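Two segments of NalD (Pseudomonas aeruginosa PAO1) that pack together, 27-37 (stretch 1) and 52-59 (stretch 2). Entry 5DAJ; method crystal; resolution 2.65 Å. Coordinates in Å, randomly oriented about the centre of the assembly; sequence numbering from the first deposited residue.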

ATOM      1  N   GLY A  27     -14.880   9.339   3.038  1.00 55.57           N
ATOM      2  CA  GLY A  27     -13.686   9.587   2.231  1.00 56.96           C
ATOM      3  C   GLY A  27     -13.285  11.044   2.326  1.00 56.49           C
ATOM      4  O   GLY A  27     -14.108  11.897   2.646  1.00 66.99           O
ATOM      5  N   VAL A  28     -12.026  11.336   2.022  1.00 56.78           N
ATOM      6  CA  VAL A  28     -11.476  12.693   2.153  1.00 55.47           C
ATOM      7  C   VAL A  28     -12.005  13.654   1.079  1.00 57.81           C
ATOM      8  O   VAL A  28     -12.342  14.794   1.388  1.00 54.66           O
ATOM      9  CB  VAL A  28      -9.925  12.684   2.144  1.00 52.54           C
ATOM     10  CG1 VAL A  28      -9.343  14.094   2.071  1.00 36.60           C
ATOM     11  CG2 VAL A  28      -9.405  11.992   3.394  1.00 53.00           C
ATOM     12  N   SER A  29     -12.048  13.194  -0.169  1.00 66.07           N
ATOM     13  CA  SER A  29     -12.541  13.994  -1.306  1.00 70.41           C
ATOM     14  C   SER A  29     -13.952  14.526  -1.075  1.00 68.36           C
ATOM     15  O   SER A  29     -14.218  15.717  -1.240  1.00 70.98           O
ATOM     16  CB  SER A  29     -12.544  13.155  -2.586  1.00 80.06           C
ATOM     17  OG  SER A  29     -11.225  12.922  -3.026  1.00 91.62           O
ATOM     18  N   HIS A  30     -14.839  13.611  -0.691  1.00 70.79           N
ATOM     19  CA  HIS A  30     -16.255  13.906  -0.424  1.00 71.66           C
ATOM     20  C   HIS A  30     -16.520  14.519   0.964  1.00 62.12           C
ATOM     21  O   HIS A  30     -17.676  14.658   1.362  1.00 76.57           O
ATOM     22  CB  HIS A  30     -17.100  12.630  -0.618  1.00 79.40           C
ATOM     23  CG  HIS A  30     -17.128  12.137  -2.034  1.00 94.74           C
ATOM     24  ND1 HIS A  30     -17.607  12.898  -3.080  1.00101.05           N
ATOM     25  CD2 HIS A  30     -16.745  10.955  -2.574  1.00 99.55           C
ATOM     26  CE1 HIS A  30     -17.513  12.207  -4.203  1.00108.16           C
ATOM     27  NE2 HIS A  30     -16.993  11.026  -3.923  1.00107.92           N
ATOM     28  N   THR A  31     -15.461  14.870   1.694  1.00 53.96           N
ATOM     29  CA  THR A  31     -15.570  15.568   2.976  1.00 51.39           C
ATOM     30  C   THR A  31     -14.998  16.977   2.846  1.00 51.34           C
ATOM     31  O   THR A  31     -13.810  17.160   2.558  1.00 55.80           O
ATOM     32  CB  THR A  31     -14.823  14.839   4.108  1.00 48.62           C
ATOM     33  OG1 THR A  31     -15.331  13.508   4.224  1.00 48.37           O
ATOM     34  CG2 THR A  31     -15.018  15.561   5.451  1.00 43.95           C
ATOM     35  N   SER A  32     -15.853  17.963   3.091  1.00 49.20           N
ATOM     36  CA  SER A  32     -15.474  19.368   3.021  1.00 50.01           C
ATOM     37  C   SER A  32     -15.158  19.921   4.404  1.00 48.12           C
ATOM     38  O   SER A  32     -15.484  19.315   5.433  1.00 49.36           O
ATOM     39  CB  SER A  32     -16.615  20.180   2.410  1.00 51.16           C
ATOM     40  OG  SER A  32     -17.708  20.246   3.306  1.00 52.65           O
ATOM     41  N   LEU A  33     -14.520  21.084   4.417  1.00 46.32           N
ATOM     42  CA  LEU A  33     -14.207  21.773   5.667  1.00 46.15           C
ATOM     43  C   LEU A  33     -15.485  22.288   6.332  1.00 50.81           C
ATOM     44  O   LEU A  33     -15.554  22.359   7.562  1.00 50.63           O
ATOM     45  CB  LEU A  33     -13.217  22.920   5.431  1.00 39.87           C
ATOM     46  CG  LEU A  33     -11.827  22.492   4.939  1.00 51.78           C
ATOM     47  CD1 LEU A  33     -11.005  23.689   4.494  1.00 63.61           C
ATOM     48  CD2 LEU A  33     -11.073  21.707   5.987  1.00 57.65           C
ATOM     49  N   GLU A  34     -16.470  22.666   5.514  1.00 53.82           N
ATOM     50  CA  GLU A  34     -17.793  23.090   5.998  1.00 55.60           C
ATOM     51  C   GLU A  34     -18.478  21.963   6.771  1.00 55.94           C
ATOM     52  O   GLU A  34     -18.953  22.157   7.888  1.00 66.77           O
ATOM     53  CB  GLU A  34     -18.675  23.551   4.835  1.00 61.38           C
ATOM     54  CG  GLU A  34     -20.020  24.135   5.269  1.00 70.66           C
ATOM     55  CD  GLU A  34     -20.796  24.793   4.134  1.00 81.71           C
ATOM     56  OE1 GLU A  34     -20.658  24.348   2.970  1.00 90.63           O
ATOM     57  OE2 GLU A  34     -21.555  25.753   4.411  1.00100.01           O
ATOM     58  N   GLN A  35     -18.482  20.779   6.175  1.00 52.25           N
ATOM     59  CA  GLN A  35     -19.055  19.572   6.793  1.00 49.45           C
ATOM     60  C   GLN A  35     -18.359  19.178   8.098  1.00 49.27           C
ATOM     61  O   GLN A  35     -19.004  18.726   9.049  1.00 51.59           O
ATOM     62  CB  GLN A  35     -18.993  18.401   5.824  1.00 46.77           C
ATOM     63  CG  GLN A  35     -19.978  18.516   4.674  1.00 49.15           C
ATOM     64  CD  GLN A  35     -19.709  17.521   3.556  1.00 51.82           C
ATOM     65  OE1 GLN A  35     -18.561  17.235   3.225  1.00 53.09           O
ATOM     66  NE2 GLN A  35     -20.771  17.020   2.942  1.00 56.91           N
ATOM     67  N   ILE A  36     -17.040  19.341   8.131  1.00 44.50           N
ATOM     68  CA  ILE A  36     -16.243  19.065   9.338  1.00 45.35           C
ATOM     69  C   ILE A  36     -16.631  20.021  10.460  1.00 46.27           C
ATOM     70  O   ILE A  36     -16.841  19.604  11.599  1.00 44.69           O
ATOM     71  CB  ILE A  36     -14.728  19.164   9.056  1.00 45.12           C
ATOM     72  CG1 ILE A  36     -14.289  17.980   8.187  1.00 47.11           C
ATOM     73  CG2 ILE A  36     -13.911  19.159  10.349  1.00 46.83           C
ATOM     74  CD1 ILE A  36     -12.961  18.186   7.484  1.00 45.52           C
ATOM     75  N   ALA A  37     -16.693  21.305  10.117  1.00 48.03           N
ATOM     76  CA  ALA A  37     -17.066  22.359  11.059  1.00 52.89           C
ATOM     77  C   ALA A  37     -18.423  22.081  11.700  1.00 53.00           C
ATOM     78  O   ALA A  37     -18.568  22.147  12.923  1.00 54.39           O
ATOM     79  CB  ALA A  37     -17.099  23.705  10.353  1.00 55.44           C
TER
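Stretch 2 52-59: QNKAHLFN

Stretch 2 lies across the turn of stretch 1 and the start of the helix that follows it. Each segment has a residue with positive phi after a helix and later a capped new helix; in stretch 1 a type I turn lies between, in stretch 2 the cap follows directly. In stretch 1 the new helix begins at Leu33, in stretch 2 at Lys54. Both continue later in the chain. Their N-to-C directions differ by 50°, and their axes come no closer than 12.3 Å.

Lys54 is the main link and has the largest area covered by the other stretch. Its CA-to-CB bond points toward stretch 1, and its CA lies 6.8 Å from the CA of Leu33. The side chain is mostly extended (t, t, m, t) and carries the ammonium group to the backbone of the type I turn from Val28 to Thr31. There Lys54 NZ donates to Val28 O at 3.0 Å and to Thr31 O at 2.8 Å. It is also hydrogen-bonded elsewhere in the structure. Val28 O has a second donor, because Thr31 N closes the turn on it at 3.1 Å. Ser29 O is farther from the amine, with Ser29 O to Lys54 NZ at 3.6 Å. The aliphatic part of the lysine is used too: Val28 CG1 is 3.7 Å from Lys54 CD.

Several other polar groups are satisfied within their own stretch. Thr31 OG1 donates to Gly27 O at 2.6 Å. At the first helix start, Ser32 OG accepts from Gln35 N at 3.0 Å. The Gln35 side chain returns the favour, since Ser32 N donates to Gln35 OE1 at 2.8 Å. A weak bond from Ser32 OG to Gln35 OE1 spans 3.1 Å. Asn53 plays the capping part in stretch 2, where Asn53 OD1 accepts from His56 N at 2.8 Å. Ser29 OG is bonded elsewhere in the structure.

Apolar contacts fill the space beside the lysine. Leu33 starts sideways, but its end comes nearer to stretch 2. Leu33 CD1 is 4.0 Å from Lys54 N, and Leu33 CD2 is 3.9 Å from Leu57 CD1. The CA-to-CB bond of Ile36, one turn of helix later, points toward stretch 2, and Ile36 CD1 is 4.3 Å from Leu57 CD1. Val28 meets Phe58: Val28 CG2 is 4.2 Å from Phe58 CE1, in an oblique approach to the ring. Leu57 thus sits against the first helix, and Phe58 against the turn. The two stretches together bury 376 Å².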

ATOM      1  N   GLN A  52      -6.103  26.129   8.175  1.00 56.37           N
ATOM      2  CA  GLN A  52      -5.850  26.770   6.858  1.00 54.08           C
ATOM      3  C   GLN A  52      -6.504  26.087   5.660  1.00 55.17           C
ATOM      4  O   GLN A  52      -7.342  26.685   4.982  1.00 59.91           O
ATOM      5  CB  GLN A  52      -4.365  26.951   6.606  1.00 57.42           C
ATOM      6  CG  GLN A  52      -3.694  27.942   7.550  1.00 67.35           C
ATOM      7  CD  GLN A  52      -3.089  27.254   8.751  1.00 69.46           C
ATOM      8  OE1 GLN A  52      -2.084  26.533   8.630  1.00 87.32           O
ATOM      9  NE2 GLN A  52      -3.684  27.464   9.923  1.00 67.95           N
ATOM     10  N   ASN A  53      -6.117  24.846   5.403  1.00 48.07           N
ATOM     11  CA  ASN A  53      -6.686  24.069   4.313  1.00 50.58           C
ATOM     12  C   ASN A  53      -6.821  22.598   4.677  1.00 47.20           C
ATOM     13  O   ASN A  53      -6.283  22.142   5.687  1.00 49.24           O
ATOM     14  CB  ASN A  53      -5.816  24.246   3.066  1.00 53.35           C
ATOM     15  CG  ASN A  53      -4.385  23.775   3.281  1.00 56.14           C
ATOM     16  OD1 ASN A  53      -4.134  22.583   3.393  1.00 56.31           O
ATOM     17  ND2 ASN A  53      -3.440  24.706   3.311  1.00 57.72           N
ATOM     18  N   LYS A  54      -7.498  21.854   3.808  1.00 49.95           N
ATOM     19  CA  LYS A  54      -7.774  20.433   4.041  1.00 47.94           C
ATOM     20  C   LYS A  54      -6.501  19.593   4.164  1.00 45.81           C
ATOM     21  O   LYS A  54      -6.435  18.681   4.983  1.00 47.69           O
ATOM     22  CB  LYS A  54      -8.675  19.854   2.931  1.00 50.82           C
ATOM     23  CG  LYS A  54      -9.359  18.551   3.335  1.00 51.83           C
ATOM     24  CD  LYS A  54      -9.947  17.788   2.170  1.00 51.21           C
ATOM     25  CE  LYS A  54     -11.132  18.490   1.564  1.00 54.93           C
ATOM     26  NZ  LYS A  54     -11.830  17.595   0.602  1.00 62.10           N
ATOM     27  N   ALA A  55      -5.516  19.871   3.315  1.00 49.13           N
ATOM     28  CA  ALA A  55      -4.242  19.115   3.290  1.00 49.06           C
ATOM     29  C   ALA A  55      -3.479  19.252   4.589  1.00 49.52           C
ATOM     30  O   ALA A  55      -2.925  18.277   5.097  1.00 51.67           O
ATOM     31  CB  ALA A  55      -3.366  19.557   2.127  1.00 44.68           C
ATOM     32  N   HIS A  56      -3.447  20.472   5.110  1.00 52.01           N
ATOM     33  CA  HIS A  56      -2.771  20.751   6.374  1.00 52.49           C
ATOM     34  C   HIS A  56      -3.498  20.101   7.539  1.00 52.10           C
ATOM     35  O   HIS A  56      -2.857  19.603   8.456  1.00 53.05           O
ATOM     36  CB  HIS A  56      -2.665  22.245   6.626  1.00 53.46           C
ATOM     37  CG  HIS A  56      -1.799  22.599   7.795  1.00 55.44           C
ATOM     38  ND1 HIS A  56      -2.288  23.240   8.912  1.00 61.51           N
ATOM     39  CD2 HIS A  56      -0.482  22.385   8.032  1.00 57.49           C
ATOM     40  CE1 HIS A  56      -1.308  23.423   9.779  1.00 59.55           C
ATOM     41  NE2 HIS A  56      -0.204  22.911   9.271  1.00 56.75           N
ATOM     42  N   LEU A  57      -4.830  20.131   7.489  1.00 50.38           N
ATOM     43  CA  LEU A  57      -5.675  19.469   8.488  1.00 49.48           C
ATOM     44  C   LEU A  57      -5.348  17.980   8.530  1.00 48.15           C
ATOM     45  O   LEU A  57      -5.041  17.419   9.580  1.00 44.71           O
ATOM     46  CB  LEU A  57      -7.157  19.666   8.164  1.00 47.45           C
ATOM     47  CG  LEU A  57      -8.146  19.292   9.270  1.00 51.73           C
ATOM     48  CD1 LEU A  57      -9.431  20.089   9.131  1.00 53.98           C
ATOM     49  CD2 LEU A  57      -8.475  17.804   9.288  1.00 55.13           C
ATOM     50  N   PHE A  58      -5.389  17.365   7.355  1.00 50.07           N
ATOM     51  CA  PHE A  58      -5.074  15.943   7.178  1.00 51.60           C
ATOM     52  C   PHE A  58      -3.692  15.594   7.733  1.00 50.15           C
ATOM     53  O   PHE A  58      -3.509  14.560   8.358  1.00 56.52           O
ATOM     54  CB  PHE A  58      -5.150  15.588   5.695  1.00 50.92           C
ATOM     55  CG  PHE A  58      -4.920  14.138   5.397  1.00 47.19           C
ATOM     56  CD1 PHE A  58      -5.878  13.207   5.695  1.00 52.74           C
ATOM     57  CD2 PHE A  58      -3.750  13.719   4.811  1.00 50.92           C
ATOM     58  CE1 PHE A  58      -5.676  11.869   5.403  1.00 54.16           C
ATOM     59  CE2 PHE A  58      -3.537  12.383   4.523  1.00 55.22           C
ATOM     60  CZ  PHE A  58      -4.511  11.453   4.820  1.00 51.38           C
ATOM     61  N   ASN A  59      -2.736  16.480   7.499  1.00 49.23           N
ATOM     62  CA  ASN A  59      -1.363  16.299   7.962  1.00 53.17           C
ATOM     63  C   ASN A  59      -1.221  16.376   9.487  1.00 56.77           C
ATOM     64  O   ASN A  59      -0.482  15.587  10.092  1.00 59.27           O
ATOM     65  CB  ASN A  59      -0.453  17.341   7.311  1.00 56.15           C
ATOM     66  CG  ASN A  59       0.889  16.772   6.915  1.00 64.58           C
ATOM     67  OD1 ASN A  59       1.917  17.292   7.290  1.00 77.98           O
ATOM     68  ND2 ASN A  59       0.884  15.683   6.159  1.00 76.08           N
TER